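Myo-inositol-1-phosphate synthase-related protein (Thermotoga maritima MSB8, PDB 3CIN) belongs to the myo-inositol-1-phosphate synthase family and binds nicotinamide-adenine-dinucleotide. Local coordinates at residues A[246-258]-A[292-306]. Sequence-based numbering, arbitrary orientation.
Sequences VAQFNIGGNMDFL and TGYLEPLGDKKFIAI. With NAD (nicotinamide-adenine-dinucleotide), chain F.
With chi1 near -55°, T292 sends its methyl to F257 and its hydroxyl to N250. The methyl sits over the centre of the F257 ring, 3.6 Å from CG2 to the centroid, a CH-pi contact that suits a small beta-branched residue. OG1 accepts a hydrogen bond from N250 ND2 (3.0 Å), lying nearly in the amide plane; the same ND2 also donates to K290 O, so two acceptors fix the amide's rotation. L258 uses CD1 likewise over one face of the Y294 ring, 3.7 Å from its centroid, while the phenol OH shares a water with G253 O.

The backbone of 246-252 is held on both edges. F249 pairs with A305 and I251 with F303 in antiparallel hydrogen-bonded pairs, whereas G293 N to N250 O and G252 N to G293 O join it in parallel to the end of 287-294. I251, branched and apolar, packs against L295, L298 and F303, its CD1 3.8 Å from L295 CB. G253, with no side chain, lets the backbone pass close to L295 O and E296 O, and its N donates to G299 O (2.9 Å), in the carbonyl plane on a lone pair. G299 takes the positive phi of the type II' turn. Beyond it N254 ND2 reaches D300 OD1 (2.9 Å) with an N-H...O angle of 171°, on the anti lone pair; S329 OG also bonds that oxygen.

M255 and D256 then enter the nicotinamide-adenine-dinucleotide pocket. Strand 242-252 thus lies between 287-294 and 301-311 in a mixed sheet, with helix 225-238 against Q248, I304 and I306, helix 328-348 beside N254 and D300, and Y288 of a second subunit packed on I251.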
# COMPACT_ATOMS: atom_id res chain seq x y z
N VAL A 246 15.88 -0.91 3.00
CA VAL A 246 15.15 -0.36 1.88
C VAL A 246 14.92 -1.48 0.89
O VAL A 246 15.89 -2.09 0.45
CB VAL A 246 15.98 0.70 1.17
CG1 VAL A 246 15.21 1.27 -0.02
CG2 VAL A 246 16.41 1.78 2.12
N ALA A 247 13.65 -1.76 0.56
CA ALA A 247 13.32 -2.77 -0.46
C ALA A 247 12.50 -2.12 -1.52
O ALA A 247 11.54 -1.40 -1.20
CB ALA A 247 12.53 -3.89 0.13
N GLN A 248 12.84 -2.37 -2.78
CA GLN A 248 12.16 -1.72 -3.90
C GLN A 248 11.84 -2.80 -4.88
O GLN A 248 12.70 -3.67 -5.13
CB GLN A 248 13.08 -0.66 -4.51
CG GLN A 248 12.46 0.04 -5.66
CD GLN A 248 13.39 1.06 -6.23
OE1 GLN A 248 13.69 2.02 -5.58
NE2 GLN A 248 13.86 0.83 -7.45
N PHE A 249 10.60 -2.85 -5.35
CA PHE A 249 10.18 -3.82 -6.34
C PHE A 249 9.66 -3.06 -7.50
O PHE A 249 8.92 -2.11 -7.28
CB PHE A 249 9.09 -4.68 -5.75
CG PHE A 249 8.47 -5.70 -6.69
CD1 PHE A 249 9.25 -6.70 -7.28
CD2 PHE A 249 7.10 -5.72 -6.92
CE1 PHE A 249 8.66 -7.68 -8.10
CE2 PHE A 249 6.53 -6.68 -7.75
CZ PHE A 249 7.31 -7.67 -8.32
N ASN A 250 10.04 -3.45 -8.73
CA ASN A 250 9.54 -2.76 -9.92
C ASN A 250 9.31 -3.78 -11.03
O ASN A 250 10.14 -4.64 -11.25
CB ASN A 250 10.48 -1.64 -10.35
CG ASN A 250 11.92 -1.86 -9.90
OD1 ASN A 250 12.24 -1.83 -8.68
ND2 ASN A 250 12.80 -2.11 -10.85
N ILE A 251 8.15 -3.73 -11.67
CA ILE A 251 7.78 -4.72 -12.67
C ILE A 251 6.93 -4.04 -13.74
O ILE A 251 6.15 -3.14 -13.45
CB ILE A 251 7.08 -5.90 -12.05
CG1 ILE A 251 6.85 -7.03 -12.99
CG2 ILE A 251 5.66 -5.56 -11.38
CD1 ILE A 251 6.50 -8.28 -12.26
N GLY A 252 7.05 -4.52 -14.97
CA GLY A 252 6.28 -3.96 -16.08
C GLY A 252 6.30 -4.90 -17.26
O GLY A 252 6.86 -5.99 -17.18
N GLY A 253 5.68 -4.46 -18.35
CA GLY A 253 5.38 -5.31 -19.49
C GLY A 253 6.11 -4.96 -20.77
O GLY A 253 5.72 -5.46 -21.86
N ASN A 254 7.13 -4.13 -20.67
CA ASN A 254 7.96 -3.78 -21.82
C ASN A 254 9.02 -4.84 -22.15
O ASN A 254 9.70 -5.43 -21.28
CB ASN A 254 8.58 -2.39 -21.58
CG ASN A 254 7.52 -1.23 -21.64
OD1 ASN A 254 6.42 -1.38 -22.22
ND2 ASN A 254 7.88 -0.06 -21.04
N MET A 255 9.14 -5.13 -23.45
CA MET A 255 10.02 -6.18 -23.96
C MET A 255 11.48 -5.93 -23.51
O MET A 255 12.24 -6.87 -23.26
CB MET A 255 9.88 -6.15 -25.50
CG MET A 255 10.75 -7.10 -26.33
SD MET A 255 10.76 -6.62 -28.11
CE MET A 255 11.67 -5.05 -28.01
N ASP A 256 11.83 -4.66 -23.35
CA ASP A 256 13.19 -4.28 -22.95
C ASP A 256 13.63 -4.92 -21.66
O ASP A 256 14.83 -5.09 -21.42
CB ASP A 256 13.28 -2.79 -22.78
CG ASP A 256 14.73 -2.30 -22.41
OD1 ASP A 256 15.62 -2.34 -23.24
OD2 ASP A 256 15.00 -1.90 -21.28
N PHE A 257 12.68 -5.21 -20.79
CA PHE A 257 13.00 -5.89 -19.51
C PHE A 257 13.51 -7.33 -19.64
O PHE A 257 14.02 -7.91 -18.66
CB PHE A 257 11.81 -5.85 -18.56
CG PHE A 257 11.26 -4.43 -18.32
CD1 PHE A 257 12.11 -3.33 -18.25
CD2 PHE A 257 9.90 -4.24 -18.13
CE1 PHE A 257 11.59 -2.06 -18.07
CE2 PHE A 257 9.39 -2.97 -17.94
CZ PHE A 257 10.21 -1.90 -17.93
N LEU A 258 13.40 -7.90 -20.84
CA LEU A 258 13.94 -9.21 -21.10
C LEU A 258 15.25 -9.17 -21.92
O LEU A 258 15.77 -10.21 -22.32
CB LEU A 258 12.92 -10.01 -21.88
CG LEU A 258 11.57 -10.22 -21.21
CD1 LEU A 258 10.56 -10.74 -22.23
CD2 LEU A 258 11.72 -11.12 -20.00
N THR A 292 14.05 -4.05 -13.34
CA THR A 292 12.63 -4.25 -13.52
C THR A 292 12.35 -5.65 -14.05
O THR A 292 12.99 -6.09 -15.03
CB THR A 292 12.03 -3.17 -14.40
OG1 THR A 292 12.36 -1.88 -13.83
CG2 THR A 292 10.48 -3.36 -14.50
N GLY A 293 11.41 -6.34 -13.38
CA GLY A 293 10.88 -7.65 -13.76
C GLY A 293 9.82 -7.54 -14.85
O GLY A 293 9.33 -6.45 -15.15
N TYR A 294 9.49 -8.66 -15.47
CA TYR A 294 8.56 -8.68 -16.62
C TYR A 294 7.24 -9.32 -16.34
O TYR A 294 7.16 -10.51 -15.91
CB TYR A 294 9.23 -9.37 -17.84
CG TYR A 294 8.41 -9.38 -19.10
CD1 TYR A 294 8.38 -8.28 -19.95
CD2 TYR A 294 7.70 -10.50 -19.44
CE1 TYR A 294 7.62 -8.30 -21.09
CE2 TYR A 294 6.95 -10.54 -20.60
CZ TYR A 294 6.92 -9.42 -21.41
OH TYR A 294 6.20 -9.47 -22.57
N LEU A 295 6.16 -8.60 -16.67
CA LEU A 295 4.81 -9.13 -16.64
C LEU A 295 4.02 -8.41 -17.74
O LEU A 295 3.69 -7.25 -17.65
CB LEU A 295 4.18 -8.91 -15.25
CG LEU A 295 2.77 -9.39 -14.92
CD1 LEU A 295 2.57 -10.84 -15.28
CD2 LEU A 295 2.50 -9.07 -13.49
N GLU A 296 3.74 -9.14 -18.78
CA GLU A 296 3.30 -8.57 -20.05
C GLU A 296 2.06 -7.67 -19.97
O GLU A 296 2.05 -6.61 -20.58
CB GLU A 296 3.08 -9.67 -21.05
CG GLU A 296 2.80 -9.13 -22.43
CD GLU A 296 1.32 -8.89 -22.74
OE1 GLU A 296 0.45 -9.33 -21.96
OE2 GLU A 296 1.05 -8.26 -23.79
N PRO A 297 1.01 -8.10 -19.25
CA PRO A 297 -0.21 -7.23 -19.31
C PRO A 297 -0.10 -5.85 -18.67
O PRO A 297 -1.01 -5.06 -18.83
CB PRO A 297 -1.29 -8.08 -18.63
CG PRO A 297 -0.75 -9.46 -18.62
CD PRO A 297 0.74 -9.34 -18.51
N LEU A 298 0.97 -5.57 -17.91
CA LEU A 298 1.15 -4.26 -17.31
C LEU A 298 1.50 -3.27 -18.39
O LEU A 298 1.34 -2.07 -18.17
CB LEU A 298 2.25 -4.26 -16.25
CG LEU A 298 1.87 -5.08 -15.00
CD1 LEU A 298 3.09 -5.15 -14.12
CD2 LEU A 298 0.74 -4.44 -14.17
N GLY A 299 1.99 -3.74 -19.53
CA GLY A 299 2.45 -2.85 -20.59
C GLY A 299 3.40 -1.79 -20.11
O GLY A 299 4.34 -2.02 -19.29
N ASP A 300 3.17 -0.56 -20.60
CA ASP A 300 4.05 0.54 -20.32
C ASP A 300 3.85 1.15 -18.92
O ASP A 300 4.62 2.02 -18.51
CB ASP A 300 3.93 1.61 -21.41
CG ASP A 300 5.06 2.63 -21.35
OD1 ASP A 300 6.26 2.28 -21.30
OD2 ASP A 300 4.71 3.81 -21.34
N LYS A 301 2.94 0.59 -18.14
CA LYS A 301 2.64 1.16 -16.82
C LYS A 301 3.14 0.26 -15.68
O LYS A 301 2.43 -0.66 -15.30
CB LYS A 301 1.16 1.45 -16.68
CG LYS A 301 0.77 2.49 -15.57
CD LYS A 301 -0.77 2.84 -15.60
CE LYS A 301 -1.07 3.97 -14.55
NZ LYS A 301 -2.52 4.25 -14.35
N LYS A 302 4.30 0.62 -15.14
CA LYS A 302 5.01 -0.16 -14.11
C LYS A 302 4.21 -0.22 -12.85
O LYS A 302 3.47 0.72 -12.56
CB LYS A 302 6.35 0.50 -13.76
CG LYS A 302 7.42 0.33 -14.73
CD LYS A 302 8.71 0.69 -14.02
CE LYS A 302 9.91 0.50 -14.87
NZ LYS A 302 10.98 1.40 -14.39
N PHE A 303 4.30 -1.34 -12.13
CA PHE A 303 3.88 -1.40 -10.75
C PHE A 303 5.15 -1.29 -9.93
O PHE A 303 6.13 -1.97 -10.22
CB PHE A 303 3.16 -2.68 -10.40
CG PHE A 303 2.92 -2.85 -8.93
CD1 PHE A 303 2.04 -2.02 -8.24
CD2 PHE A 303 3.59 -3.86 -8.22
CE1 PHE A 303 1.82 -2.19 -6.87
CE2 PHE A 303 3.35 -4.05 -6.85
CZ PHE A 303 2.49 -3.18 -6.16
N ILE A 304 5.14 -0.43 -8.92
CA ILE A 304 6.27 -0.30 -8.00
C ILE A 304 5.79 -0.53 -6.56
O ILE A 304 4.67 -0.20 -6.19
CB ILE A 304 7.00 1.07 -8.17
CG1 ILE A 304 6.18 2.25 -7.68
CG2 ILE A 304 7.45 1.32 -9.67
CD1 ILE A 304 7.00 3.54 -7.47
N ALA A 305 6.69 -1.06 -5.71
CA ALA A 305 6.41 -1.23 -4.29
C ALA A 305 7.70 -0.93 -3.56
O ALA A 305 8.74 -1.39 -3.95
CB ALA A 305 5.86 -2.62 -3.97
N ILE A 306 7.66 -0.08 -2.54
CA ILE A 306 8.88 0.32 -1.81
C ILE A 306 8.55 0.16 -0.33
O ILE A 306 7.50 0.54 0.12
CB ILE A 306 9.26 1.78 -2.11
CG1 ILE A 306 9.67 2.07 -3.56
CG2 ILE A 306 10.44 2.30 -1.28
CD1 ILE A 306 9.45 3.51 -4.01
PA NAD F . 12.14 -0.36 -26.36
O1A NAD F . 10.67 -0.11 -26.55
O2A NAD F . 12.49 -1.81 -26.52
O5B NAD F . 12.85 0.42 -27.52
C5B NAD F . 14.23 0.20 -27.81
C4B NAD F . 14.42 0.43 -29.30
O4B NAD F . 15.81 0.45 -29.59
C3B NAD F . 13.80 -0.63 -30.20
O3B NAD F . 13.12 -0.04 -31.30
C2B NAD F . 14.99 -1.44 -30.68
O2B NAD F . 14.72 -2.15 -31.86
C1B NAD F . 16.03 -0.34 -30.78
N9A NAD F . 17.43 -0.79 -30.76
C8A NAD F . 17.92 -1.81 -29.95
N7A NAD F . 19.28 -1.83 -30.12
C5A NAD F . 19.61 -0.85 -31.03
C6A NAD F . 20.81 -0.49 -31.64
N6A NAD F . 22.01 -1.08 -31.31
N1A NAD F . 20.79 0.59 -32.50
C2A NAD F . 19.59 1.22 -32.80
N3A NAD F . 18.38 0.82 -32.27
C4A NAD F . 18.42 -0.21 -31.40
O3 NAD F . 12.64 0.21 -24.98
PN NAD F . 12.15 1.56 -24.31
O1N NAD F . 11.16 1.21 -23.25
O2N NAD F . 11.90 2.60 -25.34
O5D NAD F . 13.46 1.97 -23.50
C5D NAD F . 14.58 2.49 -24.17
C4D NAD F . 15.79 2.58 -23.25
O4D NAD F . 15.54 3.54 -22.27
C3D NAD F . 16.18 1.29 -22.54
O3D NAD F . 17.62 1.19 -22.45
C2D NAD F . 15.64 1.54 -21.14
O2D NAD F . 16.38 0.83 -20.14
C1D NAD F . 15.91 3.03 -21.02
N1N NAD F . 15.11 3.67 -19.98
C2N NAD F . 13.78 3.64 -20.05
C3N NAD F . 13.10 4.32 -19.00
C7N NAD F . 11.66 4.53 -19.17
O7N NAD F . 11.10 3.95 -20.27
N7N NAD F . 10.98 5.27 -18.28
C4N NAD F . 13.76 4.95 -17.97
C5N NAD F . 15.13 4.95 -17.92
C6N NAD F . 15.79 4.30 -18.97
O HOH W 1 5.83 -7.03 -23.95
O HOH W 2 2.95 -5.38 -23.11
O HOH W 3 13.06 -9.27 -16.49